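Lipoate-protein ligase, putative (Streptococcus pneumoniae, PDB 1VQZ) is a putative member of the lipoate-protein ligase family, pairing a lipoyl protein ligase A/B catalytic domain with the C-terminal domain of bacterial relatives. Local coordinates at residues A[58-63]-A[270-275]; A[96-101]-A[106-111]; A[132-137]-A[144-149]; A[274-277]-A[282-285]. All coordinates share one frame; numbering follows the deposited sequence.

Contact 1: residues A[58-63]-A[270-275]. With EDO (1,2-ethanediol), chain J; EDO (1,2-ethanediol), chain D.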
loop_
_atom_site.group_PDB
_atom_site.type_symbol
_atom_site.label_atom_id
_atom_site.label_comp_id
_atom_site.label_asym_id
_atom_site.label_seq_id
_atom_site.Cartn_x
_atom_site.Cartn_y
_atom_site.Cartn_z
ATOM N N HIS A 58 6.862 5.149 -1.452
ATOM C CA HIS A 58 8.150 5.598 -1.938
ATOM C C HIS A 58 8.271 5.812 -3.442
ATOM O O HIS A 58 9.357 6.094 -3.917
ATOM C CB HIS A 58 9.236 4.661 -1.438
ATOM C CG HIS A 58 9.302 4.563 0.053
ATOM N ND1 HIS A 58 9.332 5.676 0.869
ATOM C CD2 HIS A 58 9.284 3.486 0.889
ATOM C CE1 HIS A 58 9.372 5.292 2.139
ATOM N NE2 HIS A 58 9.333 3.974 2.184
ATOM N N GLN A 59 7.149 5.736 -4.174
ATOM C CA GLN A 59 7.167 5.921 -5.615
ATOM C C GLN A 59 7.490 7.395 -5.959
ATOM O O GLN A 59 7.112 8.320 -5.249
ATOM C CB GLN A 59 5.841 5.486 -6.302
ATOM C CG GLN A 59 5.637 3.987 -6.430
ATOM C CD GLN A 59 4.476 3.600 -7.332
ATOM O OE1 GLN A 59 3.310 3.566 -6.904
ATOM N NE2 GLN A 59 4.791 3.287 -8.594
ATOM N N ASN A 60 8.194 7.555 -7.064
ATOM C CA ASN A 60 8.527 8.854 -7.615
ATOM C C ASN A 60 7.384 9.234 -8.552
ATOM O O ASN A 60 7.422 8.985 -9.759
ATOM C CB ASN A 60 9.903 8.804 -8.293
ATOM C CG ASN A 60 10.358 10.170 -8.796
ATOM O OD1 ASN A 60 9.586 11.120 -8.791
ATOM N ND2 ASN A 60 11.572 10.256 -9.273
ATOM N N THR A 61 6.341 9.792 -7.926
ATOM C CA THR A 61 5.031 10.018 -8.514
ATOM C C THR A 61 5.108 10.745 -9.849
ATOM O O THR A 61 4.553 10.277 -10.854
ATOM C CB THR A 61 4.151 10.753 -7.539
ATOM O OG1 THR A 61 4.286 10.145 -6.239
ATOM C CG2 THR A 61 2.700 10.701 -8.004
ATOM N N ILE A 62 5.918 11.786 -9.890
ATOM C CA ILE A 62 6.026 12.631 -11.081
ATOM C C ILE A 62 6.526 11.843 -12.278
ATOM O O ILE A 62 6.171 12.132 -13.425
ATOM C CB ILE A 62 6.902 13.852 -10.815
ATOM C CG1 ILE A 62 6.680 14.943 -11.873
ATOM C CG2 ILE A 62 8.411 13.513 -10.814
ATOM C CD1 ILE A 62 5.336 15.476 -11.893
ATOM N N GLU A 63 7.323 10.814 -12.016
ATOM C CA GLU A 63 7.883 10.025 -13.111
ATOM C C GLU A 63 7.061 8.804 -13.501
ATOM O O GLU A 63 7.432 8.102 -14.427
ATOM C CB GLU A 63 9.269 9.572 -12.708
ATOM C CG GLU A 63 10.265 10.687 -12.581
ATOM C CD GLU A 63 10.366 11.509 -13.858
ATOM O OE1 GLU A 63 10.277 10.911 -14.952
ATOM O OE2 GLU A 63 10.501 12.746 -13.749
ATOM N N LYS A 270 11.766 -1.795 -8.579
ATOM C CA LYS A 270 12.602 -0.702 -8.968
ATOM C C LYS A 270 13.132 0.062 -7.739
ATOM O O LYS A 270 12.368 0.390 -6.815
ATOM C CB LYS A 270 11.677 0.187 -9.827
ATOM C CG LYS A 270 12.215 1.385 -10.396
ATOM C CD LYS A 270 11.494 1.704 -11.704
ATOM C CE LYS A 270 10.563 2.813 -11.573
ATOM N NZ LYS A 270 10.306 3.377 -12.959
ATOM N N VAL A 271 14.435 0.361 -7.744
ATOM C CA VAL A 271 15.090 1.161 -6.695
ATOM C C VAL A 271 15.843 2.333 -7.347
ATOM O O VAL A 271 16.715 2.140 -8.190
ATOM C CB VAL A 271 16.083 0.329 -5.842
ATOM C CG1 VAL A 271 16.759 1.209 -4.794
ATOM C CG2 VAL A 271 15.389 -0.858 -5.209
ATOM N N GLU A 272 15.464 3.545 -6.951
ATOM C CA GLU A 272 16.035 4.796 -7.438
ATOM C C GLU A 272 16.646 5.556 -6.274
ATOM O O GLU A 272 15.974 5.856 -5.300
ATOM C CB GLU A 272 14.973 5.650 -8.089
ATOM C CG GLU A 272 15.543 6.871 -8.869
ATOM C CD GLU A 272 14.467 7.711 -9.552
ATOM O OE1 GLU A 272 13.324 7.787 -9.022
ATOM O OE2 GLU A 272 14.793 8.328 -10.611
ATOM N N VAL A 273 17.922 5.867 -6.394
ATOM C CA VAL A 273 18.678 6.462 -5.309
ATOM C C VAL A 273 19.193 7.845 -5.673
ATOM O O VAL A 273 19.923 8.024 -6.637
ATOM C CB VAL A 273 19.890 5.601 -4.959
ATOM C CG1 VAL A 273 20.691 6.273 -3.811
ATOM C CG2 VAL A 273 19.477 4.194 -4.626
ATOM N N PHE A 274 18.836 8.827 -4.870
ATOM C CA PHE A 274 19.386 10.171 -5.033
ATOM C C PHE A 274 20.338 10.454 -3.839
ATOM O O PHE A 274 19.895 10.603 -2.709
ATOM C CB PHE A 274 18.268 11.228 -5.075
ATOM C CG PHE A 274 17.306 11.078 -6.227
ATOM C CD1 PHE A 274 16.203 10.253 -6.127
ATOM C CD2 PHE A 274 17.470 11.818 -7.387
ATOM C CE1 PHE A 274 15.290 10.157 -7.175
ATOM C CE2 PHE A 274 16.571 11.705 -8.450
ATOM C CZ PHE A 274 15.470 10.867 -8.323
ATOM N N ALA A 275 21.632 10.537 -4.100
ATOM C CA ALA A 275 22.626 10.740 -3.027
ATOM C C ALA A 275 23.417 12.014 -3.214
ATOM O O ALA A 275 23.834 12.335 -4.342
ATOM C CB ALA A 275 23.555 9.580 -2.956
HETATM C C1 EDO J . 11.250 13.750 -6.733
HETATM O O1 EDO J . 10.660 13.532 -8.023
HETATM C C2 EDO J . 12.629 13.104 -6.780
HETATM O O2 EDO J . 13.343 13.649 -7.895
HETATM C C1 EDO D . 10.340 8.601 -1.684
HETATM O O1 EDO D . 10.845 7.770 -0.665
HETATM C C2 EDO D . 9.121 9.376 -1.227
HETATM O O2 EDO D . 9.496 10.262 -0.209
#
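Asn-60 and Glu-272 carry this contact through one well-aimed bond: ND2 of Asn-60 gives a hydrogen to OE1 of Glu-272 over 3.0 Å, at an N-H...O angle of 174°. The acceptor lies in the amide plane of Asn-60, while the hydrogen arrives on the syn side of OE1, 24° out of the carboxylate plane. Glu-272 reaches across with its chain extended, and its other oxygen, OE2, forms a salt bridge to Arg-261, so the buried carboxylate is held through both oxygens. The same ND2 lies at the rim of the Phe-274 ring, near its plane and 4.1 Å from CZ. Asn-60 is the centre of an inverse gamma turn in the loop between strand 52-55 and helix 67-73, and here that loop of the catalytic region meets strand 269-278 of the C-terminal region. On the looser side two 1,2-ethanediol molecules, probably from the crystallisation liquor, lie beside the loop. One donates from O1 to OD1 of Asn-60 at 2.7 Å and brings its O2 to 3.5 Å from CZ of Phe-274. Two residues earlier, ND1 of His-58 donates to O1 of the second 1,2-ethanediol at 3.0 Å.

Contact 2: residues A[96-101]-A[106-111]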
loop_
_atom_site.group_PDB
_atom_site.type_symbol
_atom_site.label_atom_id
_atom_site.label_comp_id
_atom_site.label_asym_id
_atom_site.label_seq_id
_atom_site.Cartn_x
_atom_site.Cartn_y
_atom_site.Cartn_z
ATOM N N TYR A 96 -10.382 -2.677 2.124
ATOM C CA TYR A 96 -10.527 -3.208 3.475
ATOM C C TYR A 96 -9.344 -2.728 4.289
ATOM O O TYR A 96 -8.218 -2.523 3.747
ATOM C CB TYR A 96 -10.629 -4.763 3.515
ATOM C CG TYR A 96 -9.380 -5.479 3.049
ATOM C CD1 TYR A 96 -9.181 -5.805 1.702
ATOM C CD2 TYR A 96 -8.369 -5.788 3.961
ATOM C CE1 TYR A 96 -7.999 -6.433 1.290
ATOM C CE2 TYR A 96 -7.209 -6.389 3.569
ATOM C CZ TYR A 96 -7.013 -6.714 2.246
ATOM O OH TYR A 96 -5.828 -7.338 1.934
ATOM N N THR A 97 -9.589 -2.589 5.596
ATOM C CA THR A 97 -8.558 -2.206 6.569
ATOM C C THR A 97 -8.674 -3.057 7.834
ATOM O O THR A 97 -9.722 -3.108 8.432
ATOM C CB THR A 97 -8.771 -0.771 6.975
ATOM O OG1 THR A 97 -8.729 0.044 5.808
ATOM C CG2 THR A 97 -7.759 -0.320 7.953
ATOM N N ILE A 98 -7.593 -3.731 8.211
ATOM C CA ILE A 98 -7.512 -4.558 9.419
ATOM C C ILE A 98 -6.341 -4.031 10.251
ATOM O O ILE A 98 -5.200 -4.236 9.902
ATOM C CB ILE A 98 -7.246 -6.011 9.054
ATOM C CG1 ILE A 98 -8.247 -6.468 7.987
ATOM C CG2 ILE A 98 -7.331 -6.939 10.273
ATOM C CD1 ILE A 98 -7.790 -7.719 7.294
ATOM N N ILE A 99 -6.654 -3.384 11.364
ATOM C CA ILE A 99 -5.676 -2.845 12.307
ATOM C C ILE A 99 -5.675 -3.581 13.615
ATOM O O ILE A 99 -6.748 -3.910 14.177
ATOM C CB ILE A 99 -5.990 -1.380 12.576
ATOM C CG1 ILE A 99 -5.788 -0.558 11.290
ATOM C CG2 ILE A 99 -5.153 -0.834 13.718
ATOM C CD1 ILE A 99 -6.705 0.640 11.203
ATOM N N SER A 100 -4.470 -3.842 14.124
ATOM C CA SER A 100 -4.321 -4.623 15.380
ATOM C C SER A 100 -3.076 -4.223 16.133
ATOM O O SER A 100 -2.024 -4.001 15.540
ATOM C CB SER A 100 -4.243 -6.118 15.099
ATOM O OG SER A 100 -3.090 -6.345 14.303
ATOM N N LYS A 101 -3.236 -4.068 17.428
ATOM C CA LYS A 101 -2.147 -4.019 18.360
ATOM C C LYS A 101 -1.345 -5.303 18.244
ATOM O O LYS A 101 -1.892 -6.415 18.197
ATOM C CB LYS A 101 -2.705 -3.902 19.780
ATOM C CG LYS A 101 -1.652 -3.875 20.894
ATOM C CD LYS A 101 -2.314 -3.740 22.277
ATOM C CE LYS A 101 -1.253 -3.599 23.377
ATOM N NZ LYS A 101 -1.798 -3.123 24.694
ATOM N N LYS A 106 -2.892 -12.699 20.310
ATOM C CA LYS A 106 -4.121 -12.405 19.558
ATOM C C LYS A 106 -3.836 -11.879 18.142
ATOM O O LYS A 106 -3.282 -10.799 17.991
ATOM C CB LYS A 106 -4.997 -11.403 20.334
ATOM N N ALA A 107 -4.233 -12.659 17.130
ATOM C CA ALA A 107 -3.943 -12.378 15.721
ATOM C C ALA A 107 -5.224 -11.970 14.991
ATOM O O ALA A 107 -6.205 -12.729 14.915
ATOM C CB ALA A 107 -3.303 -13.584 15.049
ATOM N N PHE A 108 -5.191 -10.753 14.463
ATOM C CA PHE A 108 -6.297 -10.180 13.733
ATOM C C PHE A 108 -5.685 -9.477 12.556
ATOM O O PHE A 108 -5.136 -8.351 12.692
ATOM C CB PHE A 108 -7.059 -9.216 14.633
ATOM C CG PHE A 108 -8.249 -8.582 13.976
ATOM C CD1 PHE A 108 -9.367 -9.334 13.701
ATOM C CD2 PHE A 108 -8.264 -7.219 13.672
ATOM C CE1 PHE A 108 -10.496 -8.748 13.107
ATOM C CE2 PHE A 108 -9.360 -6.637 13.098
ATOM C CZ PHE A 108 -10.494 -7.400 12.824
ATOM N N ASP A 109 -5.736 -10.147 11.402
ATOM C CA ASP A 109 -4.884 -9.797 10.271
ATOM C C ASP A 109 -5.509 -10.339 9.002
ATOM O O ASP A 109 -6.641 -10.798 9.046
ATOM C CB ASP A 109 -3.474 -10.337 10.439
ATOM C CG ASP A 109 -3.430 -11.833 10.765
ATOM O OD1 ASP A 109 -4.382 -12.600 10.444
ATOM O OD2 ASP A 109 -2.414 -12.215 11.386
ATOM N N PHE A 110 -4.794 -10.240 7.884
ATOM C CA PHE A 110 -5.330 -10.635 6.589
ATOM C C PHE A 110 -5.784 -12.070 6.627
ATOM O O PHE A 110 -6.901 -12.381 6.212
ATOM C CB PHE A 110 -4.294 -10.471 5.463
ATOM C CG PHE A 110 -4.854 -10.750 4.085
ATOM C CD1 PHE A 110 -5.967 -10.065 3.625
ATOM C CD2 PHE A 110 -4.275 -11.700 3.261
ATOM C CE1 PHE A 110 -6.492 -10.317 2.376
ATOM C CE2 PHE A 110 -4.793 -11.960 2.002
ATOM C CZ PHE A 110 -5.895 -11.262 1.553
ATOM N N LYS A 111 -4.903 -12.939 7.105
ATOM C CA LYS A 111 -5.230 -14.358 7.265
ATOM C C LYS A 111 -6.566 -14.563 7.963
ATOM O O LYS A 111 -7.351 -15.390 7.548
ATOM C CB LYS A 111 -4.153 -15.073 8.073
ATOM C CG LYS A 111 -2.810 -15.143 7.362
HETATM O O HOH W 1 -3.573 -6.346 11.599
HETATM O O HOH W 2 -2.484 -9.135 14.608
#
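A water that bridges strand and loop is gripped by several groups: it stands 2.7 Å from OG of Ser-100, 2.8 Å from the carbonyl O of Phe-108 and 3.2 Å from that of Ile-98. It has fewer protons than acceptors around it, so not all these bonds can be made at once. A second water accepts from the backbone N of Phe-108 and also bonds to Ser-100 OG, so the hydroxyl links both waters and the loop is tied to the strand through solvent. Beside the waters the packing is apolar. CG2 of Ile-98 sits over one face of the Phe-108 ring, 3.9 Å from the ring centroid, in a CH-pi contact; it points there because it is anti to the backbone N of Ile-98. The carbonyl O of Ile-99 meets the same ring at its edge, in plane, 3.7 Å from CD2 of Phe-108. Nearer the start of the strand segment, Tyr-96 and Phe-110 hold their rings nearly parallel, planes at 20°, but slid so far apart that they barely overlap, and CE1 of Phe-110 approaches the phenol end, 3.6 Å from CZ of Tyr-96. The Tyr-96 hydroxyl is hydrogen-bonded to OD1 of Asn-146. Asp-109 is the N-cap of helix 110-123, and this connection lays the start of that helix against strand 93-101, with strands 154-162 and 141-151 bordering Phe-110.

Contact 3: residues A[132-137]-A[144-149]. With EDO (1,2-ethanediol), chain P.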
loop_
_atom_site.group_PDB
_atom_site.type_symbol
_atom_site.label_atom_id
_atom_site.label_comp_id
_atom_site.label_asym_id
_atom_site.label_seq_id
_atom_site.Cartn_x
_atom_site.Cartn_y
_atom_site.Cartn_z
ATOM N N GLY A 132 -0.614 -18.434 -1.067
ATOM C CA GLY A 132 0.594 -17.845 -0.518
ATOM C C GLY A 132 0.200 -17.058 0.711
ATOM O O GLY A 132 -0.405 -17.601 1.640
ATOM N N ARG A 133 0.487 -15.766 0.686
ATOM C CA ARG A 133 0.402 -14.947 1.888
ATOM C C ARG A 133 -0.495 -13.727 1.758
ATOM O O ARG A 133 -1.178 -13.365 2.722
ATOM C CB ARG A 133 1.807 -14.472 2.283
ATOM N N ASN A 134 -0.473 -13.083 0.591
ATOM C CA ASN A 134 -1.065 -11.741 0.428
ATOM C C ASN A 134 -2.110 -11.609 -0.699
ATOM O O ASN A 134 -2.332 -10.497 -1.219
ATOM C CB ASN A 134 0.069 -10.710 0.240
ATOM C CG ASN A 134 0.851 -10.475 1.525
ATOM O OD1 ASN A 134 0.423 -9.710 2.383
ATOM N ND2 ASN A 134 1.993 -11.153 1.668
ATOM N N ASP A 135 -2.739 -12.729 -1.066
ATOM C CA ASP A 135 -3.844 -12.712 -2.031
ATOM C C ASP A 135 -4.826 -13.889 -1.961
ATOM O O ASP A 135 -4.496 -15.015 -1.536
ATOM C CB ASP A 135 -3.312 -12.587 -3.464
ATOM C CG ASP A 135 -1.974 -13.260 -3.656
ATOM O OD1 ASP A 135 -1.777 -14.375 -3.135
ATOM O OD2 ASP A 135 -1.118 -12.650 -4.326
ATOM N N LEU A 136 -6.047 -13.590 -2.402
ATOM C CA LEU A 136 -7.100 -14.580 -2.541
ATOM C C LEU A 136 -7.345 -14.861 -4.031
ATOM O O LEU A 136 -7.157 -13.988 -4.882
ATOM C CB LEU A 136 -8.379 -14.064 -1.865
ATOM C CG LEU A 136 -8.274 -13.780 -0.359
ATOM C CD1 LEU A 136 -9.471 -12.975 0.165
ATOM C CD2 LEU A 136 -8.132 -15.050 0.408
ATOM N N GLU A 137 -7.788 -16.067 -4.344
ATOM C CA GLU A 137 -7.977 -16.451 -5.744
ATOM C C GLU A 137 -9.318 -17.068 -6.009
ATOM O O GLU A 137 -9.905 -17.669 -5.104
ATOM C CB GLU A 137 -6.944 -17.483 -6.132
ATOM C CG GLU A 137 -5.612 -16.908 -6.540
ATOM C CD GLU A 137 -4.650 -18.013 -6.972
ATOM O OE1 GLU A 137 -5.099 -19.177 -7.033
ATOM O OE2 GLU A 137 -3.469 -17.705 -7.245
ATOM N N CYS A 144 -8.075 -10.189 -4.889
ATOM C CA CYS A 144 -7.752 -9.486 -3.673
ATOM C C CYS A 144 -6.226 -9.444 -3.494
ATOM O O CYS A 144 -5.510 -10.458 -3.659
ATOM C CB CYS A 144 -8.373 -10.189 -2.464
ATOM S SG CYS A 144 -8.137 -9.313 -0.886
ATOM N N GLY A 145 -5.754 -8.269 -3.125
ATOM C CA GLY A 145 -4.338 -8.036 -2.889
ATOM C C GLY A 145 -4.114 -7.195 -1.648
ATOM O O GLY A 145 -4.609 -6.053 -1.566
ATOM N N ASN A 146 -3.356 -7.799 -0.723
ATOM C CA ASN A 146 -3.049 -7.298 0.615
ATOM C C ASN A 146 -1.674 -6.637 0.726
ATOM O O ASN A 146 -0.727 -7.047 0.062
ATOM C CB ASN A 146 -3.035 -8.500 1.557
ATOM C CG ASN A 146 -2.957 -8.107 3.036
ATOM O OD1 ASN A 146 -3.780 -7.338 3.508
ATOM N ND2 ASN A 146 -2.016 -8.705 3.776
ATOM N N ALA A 147 -1.580 -5.643 1.594
ATOM C CA ALA A 147 -0.310 -5.052 1.981
ATOM C C ALA A 147 -0.310 -4.726 3.470
ATOM O O ALA A 147 -1.303 -4.334 4.044
ATOM C CB ALA A 147 -0.038 -3.807 1.158
ATOM N N GLN A 148 0.854 -4.852 4.073
ATOM C CA GLN A 148 1.055 -4.651 5.484
ATOM C C GLN A 148 1.896 -3.383 5.722
ATOM O O GLN A 148 2.849 -3.079 4.969
ATOM C CB GLN A 148 1.730 -5.904 6.036
ATOM C CG GLN A 148 1.892 -5.921 7.546
ATOM C CD GLN A 148 2.518 -7.225 8.081
ATOM O OE1 GLN A 148 2.354 -8.312 7.497
ATOM N NE2 GLN A 148 3.243 -7.106 9.191
ATOM N N ALA A 149 1.528 -2.646 6.761
ATOM C CA ALA A 149 2.332 -1.547 7.301
ATOM C C ALA A 149 2.499 -1.757 8.800
ATOM O O ALA A 149 1.634 -2.295 9.449
ATOM C CB ALA A 149 1.680 -0.177 7.024
HETATM C C1 EDO P . 2.120 -7.125 1.596
HETATM O O1 EDO P . 2.749 -7.418 2.858
HETATM C C2 EDO P . 2.804 -7.555 0.289
HETATM O O2 EDO P . 2.414 -6.588 -0.728
#
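Asn-134 and Asn-146 join twice, once by backbone and once by side chain. The backbone N of Asn-146 donates to the carbonyl O of Asn-134 at 2.9 Å, nearly straight at 171°, though it arrives tilted from the carbonyl plane. Alongside, ND2 of Asn-146 gives a hydrogen to OD1 of Asn-134 over 3.0 Å; this one is more bent, at 152°, and the donor again stands out of the carbonyl plane, even though the two amides are nearly coplanar. Asn-146 can reach across because its CG is anti to the backbone N, chi1 -170°. Its amide has further work: OD1 is hydrogen-bonded to the hydroxyl of Tyr-96 and ND2 also to ND1 of His-157, so both ends are satisfied and the rotation of the group is fixed. The carbonyl of Asn-134 additionally receives a CA-H...O contact from Gly-145, its CA 3.6 Å from that O. Next along, the bond from Leu-136 N to Cys-144 O is weak, at 3.4 Å. Leu-136 CB and Cys-144 CB pack 3.9 Å apart. A 1,2-ethanediol, probably from the crystallisation liquor, rests its C1 3.2 Å from OD1 of Asn-134 and donates weakly from O2 to the carbonyl O of Asn-146. The contact lies in the antiparallel hairpin of strands 135-138 and 141-151, with Asn-134 in the approach to the first; strand 154-162 continues the sheet beyond the longer strand, strand 128-131 flanks the shorter one, and helix 110-123 packs on the face bearing Leu-136 and Cys-144.

Contact 4: residues A[274-277]-A[282-285]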
loop_
_atom_site.group_PDB
_atom_site.type_symbol
_atom_site.label_atom_id
_atom_site.label_comp_id
_atom_site.label_asym_id
_atom_site.label_seq_id
_atom_site.Cartn_x
_atom_site.Cartn_y
_atom_site.Cartn_z
ATOM N N PHE A 274 18.836 8.827 -4.870
ATOM C CA PHE A 274 19.386 10.171 -5.033
ATOM C C PHE A 274 20.338 10.454 -3.839
ATOM O O PHE A 274 19.895 10.603 -2.709
ATOM C CB PHE A 274 18.268 11.228 -5.075
ATOM C CG PHE A 274 17.306 11.078 -6.227
ATOM C CD1 PHE A 274 16.203 10.253 -6.127
ATOM C CD2 PHE A 274 17.470 11.818 -7.387
ATOM C CE1 PHE A 274 15.290 10.157 -7.175
ATOM C CE2 PHE A 274 16.571 11.705 -8.450
ATOM C CZ PHE A 274 15.470 10.867 -8.323
ATOM N N ALA A 275 21.632 10.537 -4.100
ATOM C CA ALA A 275 22.626 10.740 -3.027
ATOM C C ALA A 275 23.417 12.014 -3.214
ATOM O O ALA A 275 23.834 12.335 -4.342
ATOM C CB ALA A 275 23.555 9.580 -2.956
ATOM N N ASN A 276 23.621 12.726 -2.102
ATOM C CA ASN A 276 24.554 13.850 -2.031
ATOM C C ASN A 276 25.828 13.390 -1.328
ATOM O O ASN A 276 25.815 13.086 -0.132
ATOM C CB ASN A 276 23.916 15.001 -1.255
ATOM C CG ASN A 276 24.502 16.316 -1.611
ATOM O OD1 ASN A 276 24.776 16.589 -2.777
ATOM N ND2 ASN A 276 24.700 17.154 -0.622
ATOM N N VAL A 277 26.909 13.317 -2.109
ATOM C CA VAL A 277 28.187 12.771 -1.686
ATOM C C VAL A 277 29.172 13.937 -1.634
ATOM O O VAL A 277 29.359 14.668 -2.627
ATOM C CB VAL A 277 28.692 11.679 -2.660
ATOM C CG1 VAL A 277 30.129 11.202 -2.271
ATOM C CG2 VAL A 277 27.719 10.496 -2.725
ATOM N N ILE A 282 28.404 9.790 2.207
ATOM C CA ILE A 282 26.991 10.045 1.983
ATOM C C ILE A 282 26.558 11.177 2.919
ATOM O O ILE A 282 26.373 10.979 4.112
ATOM C CB ILE A 282 26.194 8.747 2.152
ATOM C CG1 ILE A 282 26.618 7.778 1.033
ATOM C CG2 ILE A 282 24.667 9.006 2.102
ATOM C CD1 ILE A 282 26.064 6.313 1.117
ATOM N N GLN A 283 26.439 12.376 2.362
ATOM C CA GLN A 283 25.983 13.530 3.143
ATOM C C GLN A 283 24.455 13.456 3.346
ATOM O O GLN A 283 23.949 13.674 4.453
ATOM C CB GLN A 283 26.426 14.845 2.468
ATOM C CG GLN A 283 26.221 16.106 3.319
ATOM C CD GLN A 283 24.762 16.593 3.311
ATOM O OE1 GLN A 283 24.073 16.567 2.270
ATOM N NE2 GLN A 283 24.283 17.042 4.481
ATOM N N ASP A 284 23.730 13.130 2.270
ATOM C CA ASP A 284 22.299 12.867 2.327
ATOM C C ASP A 284 21.952 11.810 1.298
ATOM O O ASP A 284 22.741 11.558 0.373
ATOM C CB ASP A 284 21.472 14.139 2.095
ATOM C CG ASP A 284 20.174 14.172 2.945
ATOM O OD1 ASP A 284 19.678 13.122 3.396
ATOM O OD2 ASP A 284 19.638 15.269 3.170
ATOM N N ILE A 285 20.821 11.135 1.508
ATOM C CA ILE A 285 20.346 10.128 0.578
ATOM C C ILE A 285 18.833 10.025 0.658
ATOM O O ILE A 285 18.233 10.212 1.740
ATOM C CB ILE A 285 21.046 8.783 0.842
ATOM C CG1 ILE A 285 20.733 7.733 -0.221
ATOM C CG2 ILE A 285 20.652 8.202 2.192
ATOM C CD1 ILE A 285 21.620 6.501 -0.074
#
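The side chains of Asn-276 and Gln-283 run side by side and point the same way, yet their amide planes stand 85° apart. ND2 of Asn-276 still aims its hydrogen at OE1 of Gln-283, 3.0 Å away and almost straight at 173°. OE1 lies in the plane of the Asn-276 amide, but the donor is tilted from the plane of the Gln-283 carbonyl. Gln-283 comes into position by bending at its second torsion, chi2 -79°, which brings its amide alongside that of Asn-276. In the backbone, the carbonyl O of Asn-276 accepts two hydrogens: from Gln-283 N at 2.7 Å, nearly along the C=O axis, and from Asp-284 N at 3.2 Å, in the carbonyl plane on a lone pair. Two residues thus face one, the classic beta bulge, and the register of this antiparallel hairpin, strands 269-278 and 281-289, shifts by one residue between Asn-276 and Val-277. Asn-276 N returns a bond to Asp-284 O at 2.9 Å. Asp-284 turns its carboxylate away from Asn-276; OD1 accepts from Ile-285 N and forms a salt bridge with Arg-305. The other face of the hairpin is apolar. Ala-275 sits opposite Ile-285, with CB of Ala-275 4.3 Å from CG1 of Ile-285, while Val-277 pairs with Ile-282 beyond the bulge. Ile-285 and Ile-282 also touch helix 332-339, and between the strands CA of Ile-285 makes a CA-H...O contact with the carbonyl O of Phe-274, 3.4 Å away.

In the fold
Contacts 2 and 3 belong to the large sheet of the catalytic region and touch through Tyr-96 and Phe-110 on one side and Asn-146 and Cys-144 on the other. Contact 2 is buried, built from aromatic and aliphatic packing with waters at its polar end; contact 3 is only partly buried and relies on amide and backbone bonds. Contacts 1 and 4 share Phe-274 and Ala-275 on strand 269-278, about 14 Å apart between centres. Contact 4 is a hairpin within the C-terminal sheet, partly exposed, whereas contact 1 is a buried meeting of that sheet with a catalytic-region loop, in which a single side-chain bond crosses between its two segments.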